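Long-range contacts in putative glycosyltransferase (GalT1) (Streptococcus parasanguinis, PDB 4PHS), which probably acts as a glycosyltransferase, this piece of the longer protein being a GT-D-fold domain with bound UDP: residues I39-G44 with K55-L60; V160-F165 with H228-Y233; G145-I150 with A167-K172; V14-E19 with L76-S81. All coordinates share one frame; numbering follows the deposited sequence.

Contact 1: residues I39-G44 with K55-L60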
# COMPACT_ATOMS: atom_id res chain seq x y z
N ILE A 39 -11.04 -2.13 -4.92
CA ILE A 39 -12.18 -2.84 -5.51
C ILE A 39 -13.49 -2.09 -5.25
O ILE A 39 -14.32 -1.96 -6.15
CB ILE A 39 -12.28 -4.28 -4.96
CG1 ILE A 39 -10.96 -5.01 -5.16
CG2 ILE A 39 -13.45 -5.00 -5.60
CD1 ILE A 39 -10.63 -5.22 -6.56
N ASP A 40 -13.66 -1.61 -4.02
CA ASP A 40 -14.82 -0.78 -3.66
C ASP A 40 -14.93 0.40 -4.62
O ASP A 40 -16.00 0.66 -5.17
CB ASP A 40 -14.70 -0.21 -2.23
CG ASP A 40 -14.92 -1.24 -1.13
OD1 ASP A 40 -15.64 -2.24 -1.33
OD2 ASP A 40 -14.37 -1.02 -0.04
N LEU A 41 -13.81 1.10 -4.83
CA LEU A 41 -13.82 2.32 -5.64
C LEU A 41 -14.13 1.97 -7.10
O LEU A 41 -14.95 2.62 -7.75
CB LEU A 41 -12.47 3.05 -5.52
CG LEU A 41 -12.43 4.57 -5.66
CD1 LEU A 41 -12.97 5.07 -7.00
CD2 LEU A 41 -13.15 5.24 -4.50
N MSE A 42 -13.48 0.93 -7.61
CA MSE A 42 -13.62 0.56 -9.01
C MSE A 42 -15.03 0.11 -9.37
O MSE A 42 -15.47 0.28 -10.52
CB MSE A 42 -12.64 -0.55 -9.38
CG MSE A 42 -11.23 -0.04 -9.62
SE MSE A 42 -10.00 -1.45 -10.17
CE MSE A 42 -9.95 -2.41 -8.51
N THR A 43 -15.73 -0.45 -8.39
CA THR A 43 -17.10 -0.93 -8.61
C THR A 43 -18.12 0.12 -8.20
O THR A 43 -19.32 -0.15 -8.16
CB THR A 43 -17.38 -2.19 -7.81
OG1 THR A 43 -17.22 -1.91 -6.41
CG2 THR A 43 -16.45 -3.31 -8.24
N GLY A 44 -17.63 1.30 -7.85
CA GLY A 44 -18.51 2.44 -7.66
C GLY A 44 -18.78 2.94 -6.26
O GLY A 44 -19.73 3.69 -6.04
N LYS A 55 -12.77 9.15 -12.85
CA LYS A 55 -11.49 9.04 -13.54
C LYS A 55 -10.55 8.14 -12.74
O LYS A 55 -9.79 7.35 -13.30
CB LYS A 55 -10.86 10.41 -13.77
CG LYS A 55 -9.64 10.34 -14.67
CD LYS A 55 -9.02 11.69 -14.93
CE LYS A 55 -7.70 11.51 -15.65
NZ LYS A 55 -6.88 10.46 -14.97
N LEU A 56 -10.60 8.28 -11.42
CA LEU A 56 -9.83 7.41 -10.54
C LEU A 56 -10.26 5.96 -10.75
O LEU A 56 -9.41 5.09 -10.92
CB LEU A 56 -10.02 7.82 -9.08
CG LEU A 56 -9.43 6.87 -8.03
CD1 LEU A 56 -7.93 6.72 -8.22
CD2 LEU A 56 -9.72 7.38 -6.65
N ALA A 57 -11.57 5.72 -10.75
CA ALA A 57 -12.10 4.39 -11.01
C ALA A 57 -11.60 3.81 -12.34
O ALA A 57 -11.17 2.65 -12.38
CB ALA A 57 -13.64 4.38 -10.94
N LYS A 58 -11.64 4.60 -13.41
CA LYS A 58 -11.13 4.11 -14.69
C LYS A 58 -9.63 3.82 -14.66
O LYS A 58 -9.19 2.78 -15.14
CB LYS A 58 -11.44 5.08 -15.83
CG LYS A 58 -10.94 4.57 -17.18
CD LYS A 58 -10.96 5.64 -18.24
CE LYS A 58 -12.18 6.52 -18.05
NZ LYS A 58 -12.52 7.29 -19.28
N ARG A 59 -8.84 4.75 -14.10
CA ARG A 59 -7.40 4.55 -14.00
C ARG A 59 -7.04 3.26 -13.26
O ARG A 59 -6.22 2.47 -13.74
CB ARG A 59 -6.72 5.76 -13.34
CG ARG A 59 -6.67 7.03 -14.20
CD ARG A 59 -5.87 6.83 -15.49
NE ARG A 59 -4.44 6.72 -15.25
CZ ARG A 59 -3.72 5.64 -15.56
NH1 ARG A 59 -4.32 4.59 -16.10
NH2 ARG A 59 -2.43 5.60 -15.31
N LEU A 60 -7.66 3.04 -12.10
CA LEU A 60 -7.45 1.84 -11.31
C LEU A 60 -7.73 0.58 -12.13
O LEU A 60 -6.93 -0.37 -12.11
CB LEU A 60 -8.30 1.86 -10.04
CG LEU A 60 -7.96 2.90 -8.98
CD1 LEU A 60 -8.97 2.84 -7.83
CD2 LEU A 60 -6.54 2.67 -8.48
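Leu41 and Met42 meet Leu56, Ala57 and Leu60 with no aromatic ring, side-chain amide or carboxylate between them. The flat units at this contact are backbone peptide groups. The carbonyl O of Leu41 lies 3.9 Å from Ala57 CB, and Ala57 O lies the same 3.9 Å from Met42 CG. Both are plain van der Waals contacts. The backbones come nearest at Met42 and Ala57, with their CA atoms 4.6 Å apart. Leu41 reaches across with its CD1 branch, which touches Leu56 CD2 at 4.0 Å. These two leucine side chains cross at about a right angle. The same CD1 also meets the methyl of Ala57. Met42, present as selenomethionine, packs on Leu60, and Met42 CG lies 3.5 Å from Leu60 CB. Its chain bends at the last torsion (chi3 -69°), and Met42 SE lies 3.7 Å from Leu60 CB. Beyond this contact Met42 packs on Phe104 of helix 102-108. Helix 36-42 then stops in a Schellman motif, with Gly44 as the C-prime residue. Gly44 N bonds to Leu41 O, and His45 N to Asp40 O. On helix 54-64, Arg59 turns to Asp215 in a salt bridge, and Leu60 also packs on UDP-binding Lys210. No hydrogen bond or salt bridge joins 39-44 to 55-60. The two helices are therefore held here by buried apolar packing, which depends on shape and exclusion of water.

Contact 2: residues V160-F165 with H228-Y233. With UDP (uridine-5'-diphosphate), chain B.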
# COMPACT_ATOMS: atom_id res chain seq x y z
N VAL A 160 7.79 8.11 11.39
CA VAL A 160 8.00 9.15 12.39
C VAL A 160 7.89 8.54 13.79
O VAL A 160 6.89 7.90 14.11
CB VAL A 160 7.00 10.30 12.23
CG1 VAL A 160 7.26 11.36 13.30
CG2 VAL A 160 7.14 10.90 10.86
N GLY A 161 8.90 8.74 14.61
CA GLY A 161 8.88 8.18 15.95
C GLY A 161 9.28 6.72 16.02
O GLY A 161 9.16 6.09 17.07
N ASN A 162 9.77 6.17 14.91
CA ASN A 162 10.33 4.82 14.91
C ASN A 162 11.54 4.71 13.98
O ASN A 162 11.90 5.68 13.30
CB ASN A 162 9.25 3.77 14.59
CG ASN A 162 8.64 3.93 13.21
OD1 ASN A 162 9.34 3.82 12.20
ND2 ASN A 162 7.32 4.11 13.16
N ASP A 163 12.17 3.54 13.92
CA ASP A 163 13.40 3.41 13.14
C ASP A 163 13.22 2.78 11.77
O ASP A 163 14.21 2.35 11.16
CB ASP A 163 14.46 2.63 13.92
CG ASP A 163 14.03 1.21 14.24
OD1 ASP A 163 12.98 0.76 13.73
OD2 ASP A 163 14.76 0.53 14.98
N LEU A 164 11.99 2.76 11.25
CA LEU A 164 11.71 2.08 9.99
C LEU A 164 12.65 2.48 8.86
O LEU A 164 13.16 1.62 8.13
CB LEU A 164 10.26 2.28 9.58
CG LEU A 164 9.73 1.56 8.34
CD1 LEU A 164 9.91 0.06 8.43
CD2 LEU A 164 8.26 1.94 8.15
N PHE A 165 12.89 3.79 8.73
CA PHE A 165 13.72 4.31 7.65
C PHE A 165 15.07 4.85 8.11
O PHE A 165 15.65 5.70 7.43
CB PHE A 165 12.98 5.41 6.89
CG PHE A 165 11.65 4.97 6.33
CD1 PHE A 165 11.57 3.99 5.34
CD2 PHE A 165 10.48 5.58 6.76
CE1 PHE A 165 10.36 3.58 4.82
CE2 PHE A 165 9.24 5.19 6.23
CZ PHE A 165 9.17 4.20 5.26
N HIS A 228 -0.04 1.16 4.32
CA HIS A 228 -0.06 1.20 5.79
C HIS A 228 1.13 0.55 6.49
O HIS A 228 1.01 0.13 7.65
CB HIS A 228 -1.37 0.57 6.29
CG HIS A 228 -2.55 1.50 6.27
ND1 HIS A 228 -3.72 1.19 5.61
CD2 HIS A 228 -2.75 2.70 6.87
CE1 HIS A 228 -4.58 2.19 5.77
NE2 HIS A 228 -4.02 3.10 6.53
N ILE A 229 2.27 0.44 5.81
CA ILE A 229 3.44 -0.20 6.41
C ILE A 229 3.78 0.35 7.80
O ILE A 229 4.19 -0.40 8.67
CB ILE A 229 4.67 -0.17 5.46
CG1 ILE A 229 5.80 -1.02 6.03
CG2 ILE A 229 5.17 1.27 5.23
CD1 ILE A 229 6.99 -1.12 5.10
N ASP A 230 3.59 1.65 8.01
CA ASP A 230 3.97 2.24 9.29
C ASP A 230 3.11 1.71 10.43
O ASP A 230 3.62 1.46 11.52
CB ASP A 230 3.89 3.77 9.26
CG ASP A 230 4.27 4.37 10.58
OD1 ASP A 230 5.48 4.59 10.82
OD2 ASP A 230 3.37 4.58 11.41
N SER A 231 1.82 1.54 10.19
CA SER A 231 0.93 1.02 11.23
C SER A 231 1.34 -0.37 11.63
O SER A 231 1.44 -0.70 12.82
CB SER A 231 -0.53 1.00 10.80
OG SER A 231 -1.03 2.30 10.62
N GLU A 232 1.59 -1.21 10.63
CA GLU A 232 1.99 -2.58 10.88
C GLU A 232 3.33 -2.63 11.59
O GLU A 232 3.52 -3.45 12.48
CB GLU A 232 2.03 -3.35 9.57
CG GLU A 232 0.65 -3.52 8.92
CD GLU A 232 0.03 -4.85 9.28
OE1 GLU A 232 0.66 -5.60 10.04
OE2 GLU A 232 -1.10 -5.14 8.81
N TYR A 233 4.27 -1.76 11.21
CA TYR A 233 5.56 -1.71 11.90
C TYR A 233 5.39 -1.28 13.34
O TYR A 233 6.04 -1.85 14.23
CB TYR A 233 6.57 -0.80 11.19
CG TYR A 233 7.99 -0.96 11.71
CD1 TYR A 233 8.67 -2.16 11.57
CD2 TYR A 233 8.65 0.10 12.33
CE1 TYR A 233 9.98 -2.31 12.05
CE2 TYR A 233 9.94 -0.03 12.80
CZ TYR A 233 10.60 -1.24 12.65
OH TYR A 233 11.89 -1.38 13.13
N1 UDP B . -3.87 8.17 2.56
C2 UDP B . -3.68 9.52 2.46
N3 UDP B . -4.52 10.28 1.68
C4 UDP B . -5.58 9.68 1.00
C5 UDP B . -5.75 8.30 1.09
C6 UDP B . -4.97 7.58 2.00
O2 UDP B . -2.75 10.06 3.07
O4 UDP B . -6.34 10.35 0.30
C1' UDP B . -2.89 7.37 3.33
C2' UDP B . -3.28 6.91 4.71
O2' UDP B . -3.15 7.94 5.68
C3' UDP B . -2.27 5.79 4.93
C4' UDP B . -2.08 5.22 3.52
O4' UDP B . -2.63 6.17 2.62
O3' UDP B . -1.02 6.30 5.38
C5' UDP B . -2.76 3.87 3.32
O5' UDP B . -2.63 3.49 1.95
PA UDP B . -3.32 2.16 1.40
O1A UDP B . -2.70 1.87 0.07
O2A UDP B . -4.79 2.21 1.45
O3A UDP B . -2.79 1.10 2.51
PB UDP B . -2.87 -0.52 2.61
O1B UDP B . -1.52 -0.90 3.04
O2B UDP B . -3.32 -1.13 1.33
O3B UDP B . -3.84 -0.81 3.73
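Hydrogen bonds join Asn162 to Asp230 and Tyr233 to Asp163. Asn162 ND2 donates to Asp230 OD1 over 3.0 Å at 161°. The acceptor lies in the amide plane, while the donor meets the carboxylate on its syn side, somewhat out of plane. Asn162 ND2 also bonds to Glu234. Asp230 OD1 takes a further bond from Gly159 N, and OD2 forms a salt bridge with Lys249. Tyr233 OH donates to Asp163 OD1 in a very short bond of 2.5 Å, and Lys140 bonds to the same hydroxyl. Asn162 OD1 accepts from Leu164 N on a lone pair, which makes an Asx turn and fixes the amide.

Apolar contact is centred on Leu164. Its CD1 sits over the Tyr233 ring, 4.0 Å from the centroid, as a CH-pi contact. Its CD2 reaches Ile229 CG2 at 4.3 Å.

Ligand contacts come from His228, the N-cap residue of helix 229-237. Its N donates to UDP O1B at 2.8 Å, and ND1 donates to O3B at 2.7 Å. UDP C5' lies over one face of the imidazole. Phosphate held at a helix N-terminus is a recurrent feature of nucleotide sites, and here loop 160-165 packs against the helix that begins at the UDP-binding His228.

Contact 3: residues G145-I150 with A167-K172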
# COMPACT_ATOMS: atom_id res chain seq x y z
N GLY A 145 20.44 2.77 2.44
CA GLY A 145 21.38 3.51 1.61
C GLY A 145 20.79 4.31 0.46
O GLY A 145 21.52 4.91 -0.33
N LYS A 146 19.46 4.33 0.35
CA LYS A 146 18.81 5.08 -0.72
C LYS A 146 18.41 6.49 -0.30
O LYS A 146 18.11 6.75 0.87
CB LYS A 146 17.54 4.35 -1.20
CG LYS A 146 17.75 2.92 -1.65
CD LYS A 146 18.68 2.85 -2.84
CE LYS A 146 18.72 1.45 -3.43
NZ LYS A 146 19.92 1.23 -4.28
N ASP A 147 18.42 7.40 -1.27
CA ASP A 147 17.77 8.69 -1.06
C ASP A 147 16.30 8.49 -1.39
O ASP A 147 15.95 8.02 -2.48
CB ASP A 147 18.39 9.78 -1.94
CG ASP A 147 19.81 10.11 -1.53
OD1 ASP A 147 20.06 10.32 -0.32
OD2 ASP A 147 20.68 10.14 -2.43
N LEU A 148 15.45 8.82 -0.43
CA LEU A 148 14.01 8.57 -0.59
C LEU A 148 13.20 9.83 -0.83
O LEU A 148 13.48 10.89 -0.27
CB LEU A 148 13.45 7.89 0.65
CG LEU A 148 14.00 6.53 1.04
CD1 LEU A 148 13.38 6.05 2.37
CD2 LEU A 148 13.75 5.55 -0.09
N LEU A 149 12.17 9.67 -1.66
CA LEU A 149 11.06 10.61 -1.73
C LEU A 149 9.84 9.87 -1.24
O LEU A 149 9.43 8.89 -1.85
CB LEU A 149 10.82 11.10 -3.15
CG LEU A 149 9.63 12.05 -3.29
CD1 LEU A 149 9.81 13.28 -2.42
CD2 LEU A 149 9.43 12.45 -4.74
N ILE A 150 9.28 10.33 -0.12
CA ILE A 150 8.08 9.72 0.45
C ILE A 150 6.91 10.63 0.15
O ILE A 150 6.92 11.81 0.51
CB ILE A 150 8.23 9.52 1.97
CG1 ILE A 150 9.20 8.38 2.25
CG2 ILE A 150 6.87 9.20 2.58
CD1 ILE A 150 9.48 8.15 3.72
N ALA A 167 17.98 3.81 8.04
CA ALA A 167 19.14 3.56 7.18
C ALA A 167 19.06 4.19 5.79
O ALA A 167 19.97 4.02 4.98
CB ALA A 167 19.43 2.07 7.09
N ALA A 168 17.98 4.92 5.51
CA ALA A 168 17.88 5.70 4.28
C ALA A 168 18.89 6.83 4.35
O ALA A 168 19.05 7.44 5.41
CB ALA A 168 16.48 6.27 4.11
N SER A 169 19.57 7.12 3.25
CA SER A 169 20.60 8.16 3.25
C SER A 169 20.00 9.54 3.46
O SER A 169 20.59 10.40 4.10
CB SER A 169 21.41 8.14 1.96
OG SER A 169 22.07 6.91 1.77
N SER A 170 18.83 9.74 2.87
CA SER A 170 18.11 10.99 3.04
C SER A 170 16.65 10.72 2.78
O SER A 170 16.30 9.75 2.10
CB SER A 170 18.62 12.06 2.08
OG SER A 170 18.20 11.83 0.74
N ILE A 171 15.81 11.57 3.35
CA ILE A 171 14.38 11.50 3.10
C ILE A 171 13.83 12.89 2.78
O ILE A 171 14.07 13.84 3.52
CB ILE A 171 13.62 10.94 4.32
CG1 ILE A 171 14.11 9.52 4.66
CG2 ILE A 171 12.12 10.94 4.06
CD1 ILE A 171 13.60 9.00 5.99
N LYS A 172 13.13 12.99 1.66
CA LYS A 172 12.31 14.16 1.37
C LYS A 172 10.87 13.67 1.36
O LYS A 172 10.60 12.55 0.91
CB LYS A 172 12.66 14.76 0.00
CG LYS A 172 14.10 15.25 -0.11
CD LYS A 172 14.37 16.31 0.93
CE LYS A 172 15.81 16.78 0.86
NZ LYS A 172 16.15 17.62 2.04
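Asp147, Leu148 and Leu149 pair with Ser170, Ile171 and Lys172 as neighbouring parallel strands in the five-stranded sheet of the GT-D fold. The strand axes approach to 4.7 Å. The backbone ladder is regular: Leu148 N bonds to Ser170 O, Lys172 N to Leu148 O, and Ile150 N to Lys172 O. The tight part is the face that carries Leu148 and Ile171. There Leu148 CD1 presses on Ala168 CB at 3.6 Å, and Ile150 CD1 meets Ile171 CG2 at 3.9 Å. Leu148 also packs on Leu200 and Leu202 of strand 200-204, the next strand of the sheet.

The segment starts are looser and more open to solvent. Gly145 and Ser169 are exposed, and the segments here are no longer regular strand. Gly145 N still donates to Ala167 O at 2.9 Å. Ser169 N donates to Lys146 O from above the carbonyl plane, at only 138°.

The sheet face with Asp147 and Ser170 is polar at this end. Ser170 holds OG between its backbone N and carbonyl carbon (chi1 74°), turned to the aspartate. Arg199 NH1 bonds to this OG and to Leu148 O. Ser170 OG itself donates to Asp147 OD1 over 2.6 Å, from above the carboxylate plane.

Contact 4: residues V14-E19 with L76-S81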
# COMPACT_ATOMS: atom_id res chain seq x y z
N VAL A 14 -0.84 -15.40 -6.29
CA VAL A 14 -0.12 -14.28 -5.68
C VAL A 14 1.21 -14.78 -5.11
O VAL A 14 1.25 -15.82 -4.43
CB VAL A 14 -0.98 -13.66 -4.55
CG1 VAL A 14 -0.15 -12.69 -3.70
CG2 VAL A 14 -2.21 -12.98 -5.14
N LEU A 15 2.30 -14.06 -5.39
CA LEU A 15 3.57 -14.30 -4.70
C LEU A 15 3.47 -13.75 -3.29
O LEU A 15 3.25 -12.55 -3.13
CB LEU A 15 4.71 -13.58 -5.42
CG LEU A 15 4.87 -13.80 -6.92
CD1 LEU A 15 5.87 -12.82 -7.49
CD2 LEU A 15 5.30 -15.21 -7.21
N PRO A 16 3.65 -14.59 -2.26
CA PRO A 16 3.55 -14.08 -0.88
C PRO A 16 4.63 -13.03 -0.60
O PRO A 16 5.53 -12.88 -1.42
CB PRO A 16 3.78 -15.32 -0.03
CG PRO A 16 3.54 -16.49 -0.94
CD PRO A 16 3.95 -16.03 -2.30
N ILE A 17 4.53 -12.35 0.54
CA ILE A 17 5.39 -11.20 0.86
C ILE A 17 6.88 -11.33 0.53
O ILE A 17 7.42 -10.53 -0.23
CB ILE A 17 5.27 -10.81 2.34
CG1 ILE A 17 3.83 -10.44 2.69
CG2 ILE A 17 6.18 -9.64 2.65
CD1 ILE A 17 3.59 -10.31 4.19
N LEU A 18 7.54 -12.33 1.11
CA LEU A 18 8.98 -12.49 0.94
C LEU A 18 9.32 -12.73 -0.52
O LEU A 18 10.33 -12.24 -1.03
CB LEU A 18 9.52 -13.65 1.78
CG LEU A 18 9.71 -13.39 3.27
CD1 LEU A 18 10.28 -14.60 3.97
CD2 LEU A 18 10.60 -12.17 3.50
N GLU A 19 8.45 -13.48 -1.19
CA GLU A 19 8.64 -13.77 -2.61
C GLU A 19 8.43 -12.53 -3.49
O GLU A 19 9.18 -12.30 -4.44
CB GLU A 19 7.71 -14.92 -3.03
CG GLU A 19 7.95 -16.20 -2.25
CD GLU A 19 9.40 -16.64 -2.30
OE1 GLU A 19 9.99 -16.58 -3.39
OE2 GLU A 19 9.95 -17.01 -1.24
N LEU A 76 -2.33 -8.14 -5.59
CA LEU A 76 -3.68 -8.41 -5.12
C LEU A 76 -3.60 -8.94 -3.69
O LEU A 76 -2.54 -9.37 -3.25
CB LEU A 76 -4.36 -9.43 -6.05
CG LEU A 76 -4.88 -8.90 -7.38
CD1 LEU A 76 -5.47 -10.06 -8.18
CD2 LEU A 76 -5.94 -7.85 -7.16
N PRO A 77 -4.72 -8.91 -2.94
CA PRO A 77 -4.69 -9.47 -1.58
C PRO A 77 -4.34 -10.94 -1.62
O PRO A 77 -4.87 -11.67 -2.47
CB PRO A 77 -6.13 -9.25 -1.09
CG PRO A 77 -6.62 -8.06 -1.90
CD PRO A 77 -6.02 -8.29 -3.27
N ASP A 78 -3.44 -11.36 -0.73
CA ASP A 78 -2.95 -12.74 -0.74
C ASP A 78 -3.89 -13.61 0.08
O ASP A 78 -3.55 -14.05 1.17
CB ASP A 78 -1.52 -12.78 -0.18
CG ASP A 78 -0.85 -14.11 -0.40
OD1 ASP A 78 -1.46 -14.97 -1.06
OD2 ASP A 78 0.29 -14.28 0.08
N VAL A 79 -5.08 -13.84 -0.47
CA VAL A 79 -6.18 -14.48 0.26
C VAL A 79 -6.89 -15.54 -0.56
O VAL A 79 -7.91 -16.08 -0.14
CB VAL A 79 -7.26 -13.44 0.69
CG1 VAL A 79 -6.66 -12.39 1.61
CG2 VAL A 79 -7.89 -12.78 -0.54
N PHE A 80 -6.35 -15.83 -1.74
CA PHE A 80 -7.03 -16.72 -2.67
C PHE A 80 -6.63 -18.17 -2.46
O PHE A 80 -7.37 -19.08 -2.81
CB PHE A 80 -6.82 -16.25 -4.11
CG PHE A 80 -7.40 -14.90 -4.38
CD1 PHE A 80 -8.78 -14.72 -4.37
CD2 PHE A 80 -6.58 -13.80 -4.56
CE1 PHE A 80 -9.34 -13.46 -4.59
CE2 PHE A 80 -7.13 -12.54 -4.78
CZ PHE A 80 -8.50 -12.38 -4.79
N SER A 81 -5.46 -18.35 -1.85
CA SER A 81 -5.02 -19.65 -1.37
C SER A 81 -4.41 -19.51 0.02
O SER A 81 -3.93 -18.42 0.39
CB SER A 81 -4.02 -20.26 -2.34
OG SER A 81 -4.63 -20.39 -3.62
O HOH W 1 -0.09 -16.97 -2.19
O HOH W 2 1.52 -12.22 1.29
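Val14 and Asp78 are brought together by two similar first torsions. In Val14, chi1 of 168° swings CG1 away from the backbone N and lays it against the carboxylate. In Asp78, chi1 of -169° does the same for CG and carries the carboxylate across to residues 14-16. Val14 CG1 then lies 3.7 Å from Asp78 CG. The other valine branch, CG2, turns to apolar neighbours. It meets Leu76 CB at 4.2 Å and reaches the edge of the Phe80 ring. Val79 CG2 covers one face of that ring.

No direct hydrogen bond crosses the contact. Two waters bridge it instead, one for each carboxylate oxygen. The first donates to Asp78 OD1 at 2.7 Å and to Val14 O at 2.9 Å. The second donates to Asp78 OD2 at 2.7 Å and accepts a weak bond from Ile17 N. Pro16, the N-cap residue of helix 17-27, brings its CA to 3.4 Å from Asp78 OD2. Arg85 forms a salt bridge with the same oxygen. The arginine and the nearby helix N-terminus would probably both favour a charged carboxylate. Asp78 is also the centre of an inverse gamma turn, closed by a weak bond from Val79 N to Pro77 O.

The contact joins the segment leading into helix 17-27 to the end of strand 72-76 and the loop after it. Leu76 pairs with Gly115 of strand 115-116, and Val14 and Asp78 both pack on Ser116. Helix 88-100 covers Pro77 and Val79 with Trp94, while Ile17 leans on Tyr135 of helix 131-140.

Contact 4 opens first along the chain, and contact 1 is nested inside the loop it closes. Contacts 2 and 3 follow, with their segments interleaved: 145-150, 160-165, 167-172, 228-233. These last two touch, Phe165 packing on the five-stranded sheet, and their centres are about 14 Å apart. Contacts 1 and 4 belong to the part built round the three-stranded sheet, contact 1 on helices between its first two strands and contact 4 at the end of strand 72-76. Contacts 1 and 3 are farthest apart, with centres about 31 Å from each other. UDP is bound by His228 of contact 2 and by Arg33 at the end of strand 30-33, so both parts approach the nucleotide.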